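Local coordinates for fructose-bisphosphate aldolase (Thermus caldophilus, PDB 2FJK), which is a class II aldolase built on the TIM-barrel fold, with 1,3-dihydroxyacetonephosphate bound in its pocket in this model, at residues L46-G51 and R62-L67; K90-G95 and V119-A124. All blocks are in the same frame, centred on the assembly; numbering follows the deposited sequence.

Contact 1 of 2, residues L46-G51 and R62-L67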
ATOM      1  N   LEU A  46       9.017   9.653 -13.269  1.00 18.31           N
ATOM      2  CA  LEU A  46       7.710   9.347 -13.839  1.00 18.13           C
ATOM      3  C   LEU A  46       6.918  10.660 -13.813  1.00 19.02           C
ATOM      4  O   LEU A  46       6.632  11.213 -12.748  1.00 19.55           O
ATOM      5  CB  LEU A  46       7.010   8.257 -13.019  1.00 17.86           C
ATOM      6  CG  LEU A  46       7.694   6.889 -13.096  1.00 15.24           C
ATOM      7  CD1 LEU A  46       6.875   5.839 -12.373  1.00 17.88           C
ATOM      8  CD2 LEU A  46       7.834   6.499 -14.544  1.00 18.65           C
ATOM      9  N   ALA A  47       6.593  11.171 -14.996  1.00 18.91           N
ATOM     10  CA  ALA A  47       5.863  12.428 -15.108  1.00 18.13           C
ATOM     11  C   ALA A  47       4.391  12.220 -15.411  1.00 17.80           C
ATOM     12  O   ALA A  47       4.023  11.437 -16.287  1.00 18.36           O
ATOM     13  CB  ALA A  47       6.500  13.312 -16.198  1.00 17.03           C
ATOM     14  N   LEU A  48       3.547  12.916 -14.666  1.00 19.13           N
ATOM     15  CA  LEU A  48       2.124  12.824 -14.886  1.00 20.84           C
ATOM     16  C   LEU A  48       1.509  14.208 -15.024  1.00 20.98           C
ATOM     17  O   LEU A  48       1.481  14.976 -14.074  1.00 20.05           O
ATOM     18  CB  LEU A  48       1.440  12.085 -13.740  1.00 19.82           C
ATOM     19  CG  LEU A  48       1.563  10.566 -13.686  1.00 21.14           C
ATOM     20  CD1 LEU A  48       2.963  10.167 -13.213  1.00 20.68           C
ATOM     21  CD2 LEU A  48       0.499  10.031 -12.738  1.00 19.62           C
ATOM     22  N   SER A  49       0.996  14.514 -16.207  1.00 21.00           N
ATOM     23  CA  SER A  49       0.359  15.804 -16.435  1.00 18.56           C
ATOM     24  C   SER A  49      -0.948  15.791 -15.659  1.00 19.39           C
ATOM     25  O   SER A  49      -1.285  14.803 -14.989  1.00 19.04           O
ATOM     26  CB  SER A  49       0.054  15.978 -17.919  1.00 17.95           C
ATOM     27  OG  SER A  49      -0.953  15.050 -18.314  1.00 19.71           O
ATOM     28  N   GLU A  50      -1.688  16.887 -15.746  1.00 19.59           N
ATOM     29  CA  GLU A  50      -2.977  16.968 -15.083  1.00 20.28           C
ATOM     30  C   GLU A  50      -3.941  16.103 -15.886  1.00 18.66           C
ATOM     31  O   GLU A  50      -4.923  15.575 -15.345  1.00 17.95           O
ATOM     32  CB  GLU A  50      -3.453  18.420 -15.030  1.00 24.37           C
ATOM     33  CG  GLU A  50      -3.333  19.030 -13.640  1.00 27.92           C
ATOM     34  CD  GLU A  50      -3.542  20.527 -13.639  1.00 30.09           C
ATOM     35  OE1 GLU A  50      -4.465  21.000 -14.331  1.00 33.20           O
ATOM     36  OE2 GLU A  50      -2.787  21.234 -12.941  1.00 30.95           O
ATOM     37  N   GLY A  51      -3.644  15.945 -17.177  1.00 17.70           N
ATOM     38  CA  GLY A  51      -4.476  15.116 -18.036  1.00 16.38           C
ATOM     39  C   GLY A  51      -4.310  13.658 -17.622  1.00 17.64           C
ATOM     40  O   GLY A  51      -5.279  12.893 -17.577  1.00 19.49           O
ATOM     41  N   ARG A  62      -1.821   5.748  -7.560  1.00 26.65           N
ATOM     42  CA  ARG A  62      -1.473   4.738  -6.558  1.00 29.20           C
ATOM     43  C   ARG A  62      -0.443   3.768  -7.117  1.00 29.18           C
ATOM     44  O   ARG A  62       0.518   3.408  -6.435  1.00 29.75           O
ATOM     45  CB  ARG A  62      -2.715   3.955  -6.116  1.00 33.04           C
ATOM     46  CG  ARG A  62      -3.842   4.793  -5.479  1.00 40.25           C
ATOM     47  CD  ARG A  62      -3.385   5.526  -4.227  1.00 44.12           C
ATOM     48  NE  ARG A  62      -2.242   6.387  -4.518  1.00 50.68           N
ATOM     49  CZ  ARG A  62      -1.546   7.056  -3.607  1.00 52.21           C
ATOM     50  NH1 ARG A  62      -1.871   6.979  -2.322  1.00 53.74           N
ATOM     51  NH2 ARG A  62      -0.512   7.791  -3.987  1.00 51.87           N
HETATM   52  N   MSE A  63      -0.652   3.349  -8.361  1.00 27.78           N
HETATM   53  CA  MSE A  63       0.252   2.421  -9.017  1.00 27.67           C
HETATM   54  C   MSE A  63       1.646   3.015  -9.248  1.00 26.86           C
HETATM   55  O   MSE A  63       2.654   2.354  -9.000  1.00 24.87           O
HETATM   56  CB  MSE A  63      -0.332   1.981 -10.355  1.00 29.39           C
HETATM   57  CG  MSE A  63       0.582   1.038 -11.119  1.00 33.49           C
HETATM   58 SE   MSE A  63      -0.017   0.709 -12.902  1.00 36.55          SE
HETATM   59  CE  MSE A  63      -0.920  -0.949 -12.634  1.00 37.10           C
ATOM     60  N   VAL A  64       1.699   4.255  -9.723  1.00 23.12           N
ATOM     61  CA  VAL A  64       2.978   4.902  -9.990  1.00 24.30           C
ATOM     62  C   VAL A  64       3.830   5.074  -8.720  1.00 23.16           C
ATOM     63  O   VAL A  64       5.033   4.808  -8.741  1.00 20.36           O
ATOM     64  CB  VAL A  64       2.764   6.266 -10.690  1.00 23.93           C
ATOM     65  CG1 VAL A  64       4.068   7.013 -10.794  1.00 29.46           C
ATOM     66  CG2 VAL A  64       2.200   6.039 -12.087  1.00 23.74           C
ATOM     67  N   VAL A  65       3.217   5.512  -7.621  1.00 23.20           N
ATOM     68  CA  VAL A  65       3.956   5.674  -6.370  1.00 25.71           C
ATOM     69  C   VAL A  65       4.468   4.285  -5.985  1.00 26.07           C
ATOM     70  O   VAL A  65       5.663   4.095  -5.754  1.00 27.54           O
ATOM     71  CB  VAL A  65       3.059   6.235  -5.241  1.00 28.03           C
ATOM     72  CG1 VAL A  65       3.894   6.475  -3.970  1.00 27.70           C
ATOM     73  CG2 VAL A  65       2.405   7.531  -5.698  1.00 28.03           C
ATOM     74  N   ALA A  66       3.563   3.315  -5.914  1.00 26.62           N
ATOM     75  CA  ALA A  66       3.971   1.948  -5.628  1.00 29.10           C
ATOM     76  C   ALA A  66       4.753   1.704  -6.915  1.00 30.06           C
ATOM     77  O   ALA A  66       4.688   2.522  -7.818  1.00 36.71           O
ATOM     78  CB  ALA A  66       2.760   1.028  -5.530  1.00 25.09           C
ATOM     79  N   LEU A  67       5.483   0.613  -7.035  1.00 29.18           N
ATOM     80  CA  LEU A  67       6.277   0.418  -8.250  1.00 27.24           C
ATOM     81  C   LEU A  67       7.481   1.359  -8.195  1.00 24.72           C
ATOM     82  O   LEU A  67       8.613   0.909  -8.315  1.00 24.16           O
ATOM     83  CB  LEU A  67       5.460   0.690  -9.521  1.00 24.92           C
ATOM     84  CG  LEU A  67       4.442  -0.378  -9.948  1.00 22.77           C
ATOM     85  CD1 LEU A  67       4.048  -0.127 -11.392  1.00 18.20           C
ATOM     86  CD2 LEU A  67       5.039  -1.760  -9.819  1.00 18.45           C
TER
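L46 and L48 converge on one methyl of V64, joining the end of strand 44-47 and the loop just after it to a late turn of helix 50-68, within a beta-alpha-beta unit of the TIM barrel that goes on to strand 75-78. The two leucines differ in how they arrive. L46 lies alongside V64, the two side chains running past each other in opposite directions, and its CD1 presses on V64 CG1 at 3.4 Å, tighter than ordinary van der Waals contact. L46 CB also backs the same methyl, 3.9 Å from V64 CG1. L48 instead meets V64 tip to tip, with L48 CD1 and V64 CG1 4.1 Å apart. The directions from V64 CG1 to the two leucine CD1 atoms are roughly at right angles, so the methyl fits into the corner between them.

V64 can present CG1 in this way because that branch stands anti to the backbone N (chi1 172°). A branched, compact valine suits a helix face this near the sheet, where the L46 and V64 CA atoms are 7.5 Å apart, and V64 also touches V77 of the next strand. L46 also touches V75 and, on helix 27-38, I33 and L34. Between the leucines, A47 turns its CB away from the helix, as the alternation of an extended chain requires.

After L48 the chain turns into the helix. S49 is the N-cap, its OG hydrogen-bonded to A52 N, and a short hydroxyl side chain can fold back to such an N-H at the start of a helix. In the buried apolar centre, L46 CD1 owes its forward position to an extended chain: it is anti to CA (chi2 -175°).

Contact 2 of 2, residues K90-G95 and V119-A124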
ATOM      1  N   LYS A  90      -3.440  18.308  -4.875  1.00 19.75           N
ATOM      2  CA  LYS A  90      -3.916  16.975  -5.232  1.00 21.83           C
ATOM      3  C   LYS A  90      -2.708  16.068  -5.464  1.00 19.61           C
ATOM      4  O   LYS A  90      -2.728  14.892  -5.125  1.00 21.33           O
ATOM      5  CB  LYS A  90      -4.788  17.022  -6.503  1.00 22.97           C
ATOM      6  CG  LYS A  90      -6.151  17.674  -6.287  1.00 28.16           C
ATOM      7  CD  LYS A  90      -6.959  17.790  -7.583  1.00 32.14           C
ATOM      8  CE  LYS A  90      -8.345  18.377  -7.310  1.00 34.16           C
ATOM      9  NZ  LYS A  90      -9.171  18.585  -8.544  1.00 34.33           N
ATOM     10  N   ALA A  91      -1.659  16.621  -6.051  1.00 20.62           N
ATOM     11  CA  ALA A  91      -0.444  15.860  -6.316  1.00 20.37           C
ATOM     12  C   ALA A  91       0.245  15.463  -4.994  1.00 21.00           C
ATOM     13  O   ALA A  91       0.745  14.341  -4.864  1.00 18.95           O
ATOM     14  CB  ALA A  91       0.501  16.682  -7.182  1.00 21.66           C
ATOM     15  N   LEU A  92       0.267  16.380  -4.023  1.00 20.29           N
ATOM     16  CA  LEU A  92       0.880  16.103  -2.713  1.00 20.63           C
ATOM     17  C   LEU A  92       0.106  14.994  -2.015  1.00 21.38           C
ATOM     18  O   LEU A  92       0.693  14.096  -1.395  1.00 21.43           O
ATOM     19  CB  LEU A  92       0.859  17.349  -1.817  1.00 16.87           C
ATOM     20  CG  LEU A  92       1.612  18.577  -2.319  1.00 16.27           C
ATOM     21  CD1 LEU A  92       1.500  19.702  -1.280  1.00 16.15           C
ATOM     22  CD2 LEU A  92       3.068  18.209  -2.579  1.00 11.27           C
ATOM     23  N   ARG A  93      -1.217  15.087  -2.120  1.00 20.60           N
ATOM     24  CA  ARG A  93      -2.142  14.121  -1.544  1.00 21.25           C
ATOM     25  C   ARG A  93      -1.962  12.723  -2.137  1.00 23.41           C
ATOM     26  O   ARG A  93      -2.163  11.724  -1.447  1.00 23.70           O
ATOM     27  CB  ARG A  93      -3.574  14.577  -1.797  1.00 21.03           C
ATOM     28  CG  ARG A  93      -4.653  13.569  -1.395  1.00 20.68           C
ATOM     29  CD  ARG A  93      -4.807  13.497   0.109  1.00 21.05           C
ATOM     30  NE  ARG A  93      -6.032  12.794   0.485  1.00 21.34           N
ATOM     31  CZ  ARG A  93      -6.435  12.603   1.739  1.00 18.46           C
ATOM     32  NH1 ARG A  93      -5.710  13.060   2.749  1.00 18.09           N
ATOM     33  NH2 ARG A  93      -7.562  11.950   1.980  1.00 15.40           N
ATOM     34  N   GLU A  94      -1.601  12.657  -3.415  1.00 22.71           N
ATOM     35  CA  GLU A  94      -1.415  11.372  -4.076  1.00 23.98           C
ATOM     36  C   GLU A  94       0.022  10.850  -3.984  1.00 22.87           C
ATOM     37  O   GLU A  94       0.395   9.926  -4.702  1.00 22.87           O
ATOM     38  CB  GLU A  94      -1.806  11.467  -5.551  1.00 27.23           C
ATOM     39  CG  GLU A  94      -3.290  11.275  -5.813  1.00 35.27           C
ATOM     40  CD  GLU A  94      -4.013  10.647  -4.639  1.00 42.78           C
ATOM     41  OE1 GLU A  94      -3.352  10.362  -3.618  1.00 46.49           O
ATOM     42  OE2 GLU A  94      -5.239  10.440  -4.739  1.00 46.54           O
ATOM     43  N   GLY A  95       0.829  11.447  -3.111  1.00 20.26           N
ATOM     44  CA  GLY A  95       2.192  10.967  -2.921  1.00 20.17           C
ATOM     45  C   GLY A  95       3.316  11.355  -3.871  1.00 21.14           C
ATOM     46  O   GLY A  95       4.392  10.759  -3.812  1.00 18.78           O
ATOM     47  N   VAL A 119       6.013  26.260  -3.147  1.00 26.96           N
ATOM     48  CA  VAL A 119       7.232  25.795  -2.491  1.00 26.43           C
ATOM     49  C   VAL A 119       6.993  25.590  -1.005  1.00 26.05           C
ATOM     50  O   VAL A 119       7.470  24.624  -0.414  1.00 26.54           O
ATOM     51  CB  VAL A 119       8.398  26.809  -2.675  1.00 25.83           C
ATOM     52  CG1 VAL A 119       9.581  26.427  -1.785  1.00 24.33           C
ATOM     53  CG2 VAL A 119       8.833  26.834  -4.123  1.00 23.71           C
ATOM     54  N   GLU A 120       6.250  26.506  -0.403  1.00 27.17           N
ATOM     55  CA  GLU A 120       5.961  26.422   1.018  1.00 28.49           C
ATOM     56  C   GLU A 120       5.121  25.185   1.314  1.00 28.58           C
ATOM     57  O   GLU A 120       5.382  24.465   2.278  1.00 27.60           O
ATOM     58  CB  GLU A 120       5.241  27.692   1.475  1.00 30.04           C
ATOM     59  CG  GLU A 120       5.996  28.960   1.088  1.00 33.96           C
ATOM     60  CD  GLU A 120       5.295  30.240   1.515  1.00 36.81           C
ATOM     61  OE1 GLU A 120       4.061  30.351   1.335  1.00 37.90           O
ATOM     62  OE2 GLU A 120       5.989  31.148   2.017  1.00 39.09           O
ATOM     63  N   ALA A 121       4.122  24.931   0.470  1.00 28.41           N
ATOM     64  CA  ALA A 121       3.245  23.772   0.639  1.00 27.48           C
ATOM     65  C   ALA A 121       4.031  22.481   0.438  1.00 26.68           C
ATOM     66  O   ALA A 121       3.964  21.564   1.253  1.00 27.38           O
ATOM     67  CB  ALA A 121       2.086  23.844  -0.358  1.00 27.37           C
ATOM     68  N   ALA A 122       4.782  22.425  -0.653  1.00 26.08           N
ATOM     69  CA  ALA A 122       5.580  21.252  -0.970  1.00 27.15           C
ATOM     70  C   ALA A 122       6.652  20.979   0.079  1.00 27.66           C
ATOM     71  O   ALA A 122       6.727  19.878   0.621  1.00 26.08           O
ATOM     72  CB  ALA A 122       6.225  21.414  -2.330  1.00 24.16           C
ATOM     73  N   HIS A 123       7.485  21.973   0.371  1.00 27.87           N
ATOM     74  CA  HIS A 123       8.538  21.761   1.354  1.00 27.78           C
ATOM     75  C   HIS A 123       8.021  21.409   2.746  1.00 26.82           C
ATOM     76  O   HIS A 123       8.710  20.750   3.510  1.00 28.45           O
ATOM     77  CB  HIS A 123       9.463  22.973   1.413  1.00 27.02           C
ATOM     78  CG  HIS A 123      10.314  23.127   0.194  1.00 26.59           C
ATOM     79  ND1 HIS A 123      11.301  24.080   0.087  1.00 22.90           N
ATOM     80  CD2 HIS A 123      10.321  22.442  -0.976  1.00 25.99           C
ATOM     81  CE1 HIS A 123      11.882  23.977  -1.094  1.00 25.88           C
ATOM     82  NE2 HIS A 123      11.306  22.990  -1.759  1.00 25.36           N
ATOM     83  N   ALA A 124       6.807  21.830   3.075  1.00 26.18           N
ATOM     84  CA  ALA A 124       6.259  21.504   4.384  1.00 26.28           C
ATOM     85  C   ALA A 124       6.090  19.989   4.493  1.00 26.90           C
ATOM     86  O   ALA A 124       6.106  19.438   5.598  1.00 25.63           O
ATOM     87  CB  ALA A 124       4.916  22.195   4.594  1.00 25.91           C
TER
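L92 lies against A121 and A122, bringing helix 85-93 up to helix 108-124. Along the first segment, K90 comes first, exposed, where its charged end can stay solvated. A91 is buried, and its small methyl touches V99 of strand 98-101, as do L92 and A122.

L92 then reaches across to helix 108-124. Its branches divide the work: L92 CD1 lies 4.0 Å from A121 O and 4.3 Å from A121 CB, while L92 CD2 rests 4.3 Å from A122 CA. With CG anti to its own carbonyl carbon (chi1 -61°) and CD1 extended beyond it, the leucine supplies the reach, and the small alanines let the backbones approach, with the L92 and A122 CA atoms 7.2 Å apart.

R93 turns to the third subunit, its NH1 hydrogen-bonded to F96 O and L92 O there. G95 then closes the helix in a Schellman motif, with F96 N bonded to A91 O and G95 N 3.2 Å from L92 O; at its positive phi a CB would be jammed against the preceding carbonyl O. Two helices side by side over a strand are characteristic of the outer layer of a TIM barrel.

From the N terminus, strand 44-47 leads into helix 50-68, and contact 1 closes a short loop whose ten intervening residues are all helical. The chain then makes strand 75-78 and enters helix 85-93, in whose last turns contact 2 opens. This second loop is longer, its 23 intervening residues including strand 98-101 and much of helix 108-124. The loops follow in series, neither nesting nor crossing: contact 1 ties a helix to its preceding strand, contact 2 ties two successive helices together. Their centres are 14 Å apart, and the segments meet where V65 CG2 packs 3.3 Å from E94 O.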